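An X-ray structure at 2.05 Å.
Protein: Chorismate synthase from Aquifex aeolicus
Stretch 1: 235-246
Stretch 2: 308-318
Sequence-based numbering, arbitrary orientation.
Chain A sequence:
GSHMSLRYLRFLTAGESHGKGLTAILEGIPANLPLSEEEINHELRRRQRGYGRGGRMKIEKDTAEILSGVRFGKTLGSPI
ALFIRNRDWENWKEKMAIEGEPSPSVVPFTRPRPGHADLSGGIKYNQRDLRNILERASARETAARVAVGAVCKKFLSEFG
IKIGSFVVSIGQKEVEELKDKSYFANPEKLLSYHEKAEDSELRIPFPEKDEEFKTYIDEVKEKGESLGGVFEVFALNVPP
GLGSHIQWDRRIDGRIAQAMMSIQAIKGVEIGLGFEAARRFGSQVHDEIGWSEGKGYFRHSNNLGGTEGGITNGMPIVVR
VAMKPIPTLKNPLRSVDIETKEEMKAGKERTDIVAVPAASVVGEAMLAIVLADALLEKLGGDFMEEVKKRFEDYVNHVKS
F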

# COMPACT_ATOMS: atom_id res chain seq x y z
N ALA A 235 -15.48 19.90 9.05
CA ALA A 235 -14.11 20.29 9.34
C ALA A 235 -13.99 21.71 8.83
O ALA A 235 -14.36 22.00 7.68
N LEU A 236 -13.49 22.61 9.67
CA LEU A 236 -13.34 24.01 9.31
C LEU A 236 -11.89 24.42 9.07
O LEU A 236 -10.97 23.86 9.67
N ASN A 237 -11.71 25.40 8.19
CA ASN A 237 -10.41 25.96 7.85
C ASN A 237 -9.47 25.02 7.11
O ASN A 237 -8.25 25.11 7.24
N VAL A 238 -10.04 24.11 6.32
CA VAL A 238 -9.23 23.20 5.54
C VAL A 238 -8.90 23.96 4.26
O VAL A 238 -9.79 24.44 3.56
N PRO A 239 -7.60 24.09 3.94
CA PRO A 239 -7.22 24.81 2.72
C PRO A 239 -7.61 24.04 1.47
O PRO A 239 -7.88 22.84 1.53
N PRO A 240 -7.63 24.72 0.31
CA PRO A 240 -7.98 24.09 -0.96
C PRO A 240 -6.75 23.31 -1.39
O PRO A 240 -5.64 23.68 -1.01
N GLY A 241 -6.92 22.25 -2.16
CA GLY A 241 -5.77 21.51 -2.63
C GLY A 241 -5.50 20.15 -2.03
O GLY A 241 -4.60 19.45 -2.51
N LEU A 242 -6.24 19.75 -1.00
CA LEU A 242 -6.03 18.44 -0.40
C LEU A 242 -6.78 17.41 -1.24
O LEU A 242 -7.88 17.67 -1.73
N GLY A 243 -6.18 16.23 -1.38
CA GLY A 243 -6.79 15.20 -2.20
C GLY A 243 -6.36 15.54 -3.61
O GLY A 243 -5.70 16.55 -3.81
N SER A 244 -6.73 14.72 -4.59
CA SER A 244 -6.32 15.00 -5.96
C SER A 244 -7.23 14.34 -6.97
O SER A 244 -7.85 13.32 -6.69
N HIS A 245 -7.30 14.93 -8.16
CA HIS A 245 -8.14 14.43 -9.23
C HIS A 245 -7.39 13.51 -10.19
O HIS A 245 -8.01 12.85 -11.02
N ILE A 246 -6.06 13.46 -10.09
CA ILE A 246 -5.26 12.66 -11.01
C ILE A 246 -5.52 11.15 -11.06
O ILE A 246 -5.31 10.52 -12.10
N GLU A 308 -14.52 19.81 -4.58
CA GLU A 308 -14.84 20.00 -6.00
C GLU A 308 -13.88 19.16 -6.83
O GLU A 308 -12.66 19.36 -6.77
N GLY A 309 -14.42 18.23 -7.61
CA GLY A 309 -13.59 17.40 -8.47
C GLY A 309 -12.50 16.59 -7.78
O GLY A 309 -11.41 16.43 -8.32
N GLY A 310 -12.79 16.08 -6.59
CA GLY A 310 -11.82 15.28 -5.87
C GLY A 310 -10.85 16.05 -4.99
O GLY A 310 -10.04 15.45 -4.28
N ILE A 311 -10.94 17.38 -5.02
CA ILE A 311 -10.05 18.22 -4.22
C ILE A 311 -10.85 19.12 -3.27
O ILE A 311 -11.97 19.52 -3.59
N THR A 312 -10.27 19.43 -2.10
CA THR A 312 -10.94 20.31 -1.15
C THR A 312 -11.06 21.73 -1.70
O THR A 312 -10.20 22.18 -2.46
N ASN A 313 -12.13 22.40 -1.26
CA ASN A 313 -12.53 23.76 -1.66
C ASN A 313 -12.01 24.96 -0.88
O ASN A 313 -11.90 26.06 -1.42
N GLY A 314 -11.75 24.75 0.39
CA GLY A 314 -11.34 25.85 1.22
C GLY A 314 -12.59 26.14 2.02
O GLY A 314 -12.53 26.75 3.07
N MSE A 315 -13.74 25.70 1.50
CA MSE A 315 -15.00 25.88 2.19
C MSE A 315 -15.07 24.77 3.24
O MSE A 315 -14.26 23.83 3.20
N PRO A 316 -16.01 24.85 4.18
CA PRO A 316 -16.11 23.81 5.20
C PRO A 316 -16.38 22.44 4.58
O PRO A 316 -17.17 22.32 3.64
N ILE A 317 -15.71 21.42 5.10
CA ILE A 317 -15.95 20.06 4.61
C ILE A 317 -17.19 19.61 5.37
O ILE A 317 -17.24 19.69 6.60
N VAL A 318 -18.19 19.15 4.64
CA VAL A 318 -19.42 18.72 5.29
C VAL A 318 -19.84 17.37 4.77
O VAL A 318 -20.03 17.17 3.57

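Side chains can reinforce backbone contacts between two stretches of chain, and chorismate synthase offers a compact example. Thr 312 points toward the opposing stretch, and its chi1 of 52° (p) sets OG1 between two backbone groups: Thr 312 OG1 donates to Pro 239 O at 2.8 Å and accepts from Leu 242 N at 2.9 Å. Its backbone joins in, with Thr 312 N bonded to Leu 242 O at 3.0 Å. The same rotamer leaves the methyl free for apolar packing: Thr 312 CG2 lies 4.1 Å from Val 238 CG1. Val 238, in the t rotamer (176°), also points inward and sends its other methyl, CG2, to within 4.0 Å of Ile 317 CG1. Ile 317 is m at both chi angles; its CB sits 4.0 Å from Ala 235 CB, beside the antiparallel bridge these residues form. The CA-to-CB bond of Leu 236 points away from the other stretch, yet its m,t conformation brings CD2 back to 3.7 Å from Pro 316 CB. At the far end, Ile 311 is m,t, and Ile 311 CD1 lies 3.6 Å from His 245 CD2, at the ring edge. Water 1 links the two stretches: it donates to Ala 235 O (3.0 Å) and Met 315 O (2.9 Å) while accepting from Val 238 N (2.8 Å).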

# COMPACT_ATOMS: atom_id res chain seq x y z
CB ALA A 235 -13.12 19.38 8.61
CB LEU A 236 -13.93 24.90 10.41
CG LEU A 236 -15.38 24.64 10.81
CD1 LEU A 236 -15.81 25.61 11.90
CD2 LEU A 236 -16.27 24.79 9.59
CB ASN A 237 -9.71 26.48 9.12
CG ASN A 237 -10.53 27.54 9.82
OD1 ASN A 237 -10.99 28.49 9.20
ND2 ASN A 237 -10.72 27.38 11.13
CB VAL A 238 -10.01 21.91 5.20
CG1 VAL A 238 -9.17 21.01 4.29
CG2 VAL A 238 -10.38 21.18 6.48
CB PRO A 239 -5.71 24.94 2.87
CG PRO A 239 -5.35 23.65 3.55
CD PRO A 239 -6.42 23.54 4.62
CB PRO A 240 -8.21 25.28 -1.90
CG PRO A 240 -8.32 26.47 -1.00
CD PRO A 240 -7.39 26.16 0.13
CB LEU A 242 -6.53 18.41 1.04
CG LEU A 242 -5.87 19.41 2.00
CD1 LEU A 242 -6.19 18.99 3.43
CD2 LEU A 242 -4.35 19.44 1.79
CB SER A 244 -4.88 14.53 -6.19
OG SER A 244 -4.48 14.77 -7.53
CB HIS A 245 -8.68 15.61 -10.02
CG HIS A 245 -7.61 16.37 -10.74
ND1 HIS A 245 -7.24 16.09 -12.04
CD2 HIS A 245 -6.78 17.35 -10.31
CE1 HIS A 245 -6.22 16.86 -12.37
NE2 HIS A 245 -5.92 17.63 -11.35
CB ILE A 246 -3.74 12.90 -10.81
CG1 ILE A 246 -3.27 12.40 -9.45
CG2 ILE A 246 -3.44 14.39 -10.91
CD1 ILE A 246 -1.76 12.40 -9.31
CB GLU A 308 -14.66 21.46 -6.41
CG GLU A 308 -15.65 22.45 -5.84
CD GLU A 308 -15.31 23.88 -6.22
OE1 GLU A 308 -16.08 24.80 -5.86
OE2 GLU A 308 -14.27 24.09 -6.88
CB ILE A 311 -9.19 19.11 -5.15
CG1 ILE A 311 -8.44 18.24 -6.16
CG2 ILE A 311 -8.21 19.91 -4.34
CD1 ILE A 311 -7.76 19.04 -7.27
CB THR A 312 -10.22 20.37 0.21
OG1 THR A 312 -8.83 20.68 0.01
CG2 THR A 312 -10.35 19.04 0.95
CB ASN A 313 -14.06 23.87 -1.61
CG ASN A 313 -14.67 24.00 -2.97
OD1 ASN A 313 -15.88 24.07 -3.12
ND2 ASN A 313 -13.81 24.03 -3.98
CB MSE A 315 -16.19 25.76 1.23
CG MSE A 315 -16.31 26.91 0.22
SE MSE A 315 -16.42 28.65 1.08
CE MSE A 315 -18.28 28.59 1.61
CB PRO A 316 -17.28 24.27 6.07
CG PRO A 316 -17.27 25.76 5.90
CD PRO A 316 -17.00 25.92 4.42
CB ILE A 317 -14.79 19.10 4.97
CG1 ILE A 317 -13.48 19.62 4.40
CG2 ILE A 317 -15.12 17.71 4.45
CD1 ILE A 317 -13.49 19.85 2.90
CB VAL A 318 -20.56 19.73 5.05
CG1 VAL A 318 -21.86 19.22 5.69
CG2 VAL A 318 -20.18 21.07 5.62
O HOH W 1 -12.73 23.60 5.67
O HOH W 2 -10.42 27.19 4.70